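Local coordinates for uncharacterized protein (Bacteroides eggerthii, PDB 4FTD) that is of unknown function but pairs an immunoglobulin-like domain with a six-bladed beta-propeller and may take part in carbohydrate metabolism, at residues 75-80 with 86-91. Numbering follows the deposited sequence.
Sequences MDYSMD and KTQVLR
Gln-88 can be followed outward from the strand over the ring of Tyr-77. Its CB lies 3.3 Å from Tyr-77 OH, which is hydrogen-bonded to Met-103 O on strand 98-106. CG rests over one ring face, 3.6 Å from the centroid and 21° off the normal, a CH-pi contact. A bend at chi2 (-76°) then lifts the amide away from the face toward the backbone of Asp-76, ring and amide planes 72° apart. Gln-88 CD is 3.5 Å from Asp-76 O; NE2 stands 3.0 Å from Asp-76 O, but the poor angle rules out a hydrogen bond. NE2 donates instead to a water, 2.6 Å away, that also receives a weak bond from Asp-76 N. Lys-86 O lies in the ring plane, 3.3 Å from Tyr-77 CE2; the extended Lys-86 chain passes with CB 4.0 Å from Tyr-77 CD2 and ends in a weak NZ bond to Ser-78 O. Replacing Tyr-77 with an alanine would probably open a gap under the Gln-88 methylene and leave Met-103 O without its hydroxyl partner. Selenomethionine Met-75 places SE 4.0 Å from Leu-90 CD1, both side chains touching Ile-60 of strand 58-64. End to end, 75-80 runs nearly antiparallel to strand 85-93, at the surface of what is probably the immunoglobulin-like domain, with Tyr-77 and Leu-90 buried.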
loop_
_atom_site.group_PDB
_atom_site.type_symbol
_atom_site.label_atom_id
_atom_site.label_comp_id
_atom_site.label_asym_id
_atom_site.label_seq_id
_atom_site.Cartn_x
_atom_site.Cartn_y
_atom_site.Cartn_z
HETATM N N MSE A 75 3.286 33.543 32.146
HETATM C CA MSE A 75 4.518 33.344 31.363
HETATM C C MSE A 75 4.242 33.551 29.875
HETATM O O MSE A 75 3.178 33.177 29.381
HETATM C CB MSE A 75 5.056 31.929 31.620
HETATM C CG MSE A 75 5.526 31.747 33.067
HETATM SE SE MSE A 75 6.286 29.980 33.378
HETATM C CE MSE A 75 8.141 30.305 32.527
ATOM N N ASP A 76 5.213 34.118 29.170
ATOM C CA ASP A 76 5.087 34.433 27.744
ATOM C C ASP A 76 5.811 33.363 26.926
ATOM O O ASP A 76 7.052 33.320 26.885
ATOM C CB ASP A 76 5.681 35.820 27.468
ATOM C CG ASP A 76 5.521 36.266 26.002
ATOM O OD1 ASP A 76 4.992 35.526 25.142
ATOM O OD2 ASP A 76 5.960 37.389 25.716
ATOM N N TYR A 77 5.029 32.485 26.312
ATOM C CA TYR A 77 5.534 31.437 25.425
ATOM C C TYR A 77 5.203 31.733 23.942
ATOM O O TYR A 77 5.031 30.818 23.152
ATOM C CB TYR A 77 4.969 30.076 25.863
ATOM C CG TYR A 77 5.779 29.467 26.978
ATOM C CD1 TYR A 77 5.527 29.793 28.302
ATOM C CD2 TYR A 77 6.856 28.640 26.701
ATOM C CE1 TYR A 77 6.289 29.254 29.319
ATOM C CE2 TYR A 77 7.623 28.093 27.716
ATOM C CZ TYR A 77 7.335 28.413 29.026
ATOM O OH TYR A 77 8.071 27.868 30.054
ATOM N N SER A 78 5.089 33.007 23.592
ATOM C CA SER A 78 4.886 33.421 22.212
ATOM C C SER A 78 5.847 32.667 21.283
ATOM O O SER A 78 7.048 32.565 21.552
ATOM C CB SER A 78 5.110 34.928 22.069
ATOM O OG SER A 78 4.088 35.642 22.718
HETATM N N MSE A 79 5.280 32.103 20.224
HETATM C CA MSE A 79 6.006 31.381 19.185
HETATM C C MSE A 79 5.438 31.845 17.852
HETATM O O MSE A 79 4.246 32.110 17.768
HETATM C CB MSE A 79 5.701 29.885 19.293
HETATM C CG MSE A 79 6.507 29.138 20.277
HETATM SE SE MSE A 79 5.770 27.368 20.550
HETATM C CE MSE A 79 4.590 27.759 22.100
ATOM N N ASP A 80 6.258 31.913 16.810
ATOM C CA ASP A 80 5.708 32.129 15.457
ATOM C C ASP A 80 5.002 30.848 14.956
ATOM O O ASP A 80 5.232 29.755 15.483
ATOM C CB ASP A 80 6.779 32.607 14.479
ATOM C CG ASP A 80 7.989 31.712 14.454
ATOM O OD1 ASP A 80 7.825 30.473 14.452
ATOM O OD2 ASP A 80 9.112 32.252 14.442
ATOM N N LYS A 86 8.884 25.864 22.690
ATOM C CA LYS A 86 9.628 26.957 23.286
ATOM C C LYS A 86 9.910 26.619 24.744
ATOM O O LYS A 86 9.026 26.135 25.441
ATOM C CB LYS A 86 8.818 28.267 23.178
ATOM C CG LYS A 86 9.548 29.473 23.746
ATOM C CD LYS A 86 8.917 30.811 23.406
ATOM C CE LYS A 86 9.684 31.932 24.110
ATOM N NZ LYS A 86 9.620 33.255 23.434
ATOM N N THR A 87 11.133 26.894 25.189
ATOM C CA THR A 87 11.571 26.718 26.585
ATOM C C THR A 87 11.815 28.113 27.194
ATOM O O THR A 87 12.257 29.013 26.503
ATOM C CB THR A 87 12.849 25.872 26.653
ATOM O OG1 THR A 87 12.573 24.593 26.081
ATOM C CG2 THR A 87 13.323 25.651 28.079
ATOM N N GLN A 88 11.446 28.280 28.460
ATOM C CA GLN A 88 11.628 29.496 29.275
ATOM C C GLN A 88 12.098 28.994 30.670
ATOM O O GLN A 88 11.802 27.866 31.064
ATOM C CB GLN A 88 10.307 30.243 29.552
ATOM C CG GLN A 88 9.561 30.861 28.387
ATOM C CD GLN A 88 10.230 32.126 27.922
ATOM O OE1 GLN A 88 11.230 32.078 27.231
ATOM N NE2 GLN A 88 9.688 33.262 28.311
ATOM N N VAL A 89 12.779 29.860 31.417
ATOM C CA VAL A 89 13.221 29.566 32.770
ATOM C C VAL A 89 12.058 29.832 33.721
ATOM O O VAL A 89 11.424 30.867 33.639
ATOM C CB VAL A 89 14.472 30.398 33.175
ATOM C CG1 VAL A 89 14.739 30.259 34.654
ATOM C CG2 VAL A 89 15.705 29.925 32.402
ATOM N N LEU A 90 11.727 28.850 34.557
ATOM C CA LEU A 90 10.803 29.047 35.662
ATOM C C LEU A 90 11.670 29.082 36.905
ATOM O O LEU A 90 12.310 28.077 37.251
ATOM C CB LEU A 90 9.782 27.928 35.798
ATOM C CG LEU A 90 8.791 28.072 36.962
ATOM C CD1 LEU A 90 7.398 27.716 36.540
ATOM C CD2 LEU A 90 9.188 27.194 38.144
ATOM N N ARG A 91 11.695 30.240 37.565
ATOM C CA ARG A 91 12.488 30.461 38.758
ATOM C C ARG A 91 11.642 30.430 40.049
ATOM O O ARG A 91 10.619 31.089 40.135
ATOM C CB ARG A 91 13.267 31.771 38.631
ATOM C CG ARG A 91 14.049 32.207 39.875
ATOM C CD ARG A 91 15.006 33.354 39.597
ATOM N NE ARG A 91 15.988 32.964 38.591
ATOM C CZ ARG A 91 16.812 33.784 37.951
ATOM N NH1 ARG A 91 16.821 35.091 38.196
ATOM N NH2 ARG A 91 17.657 33.278 37.055
HETATM O O HOH W 1 8.332 33.804 30.508
#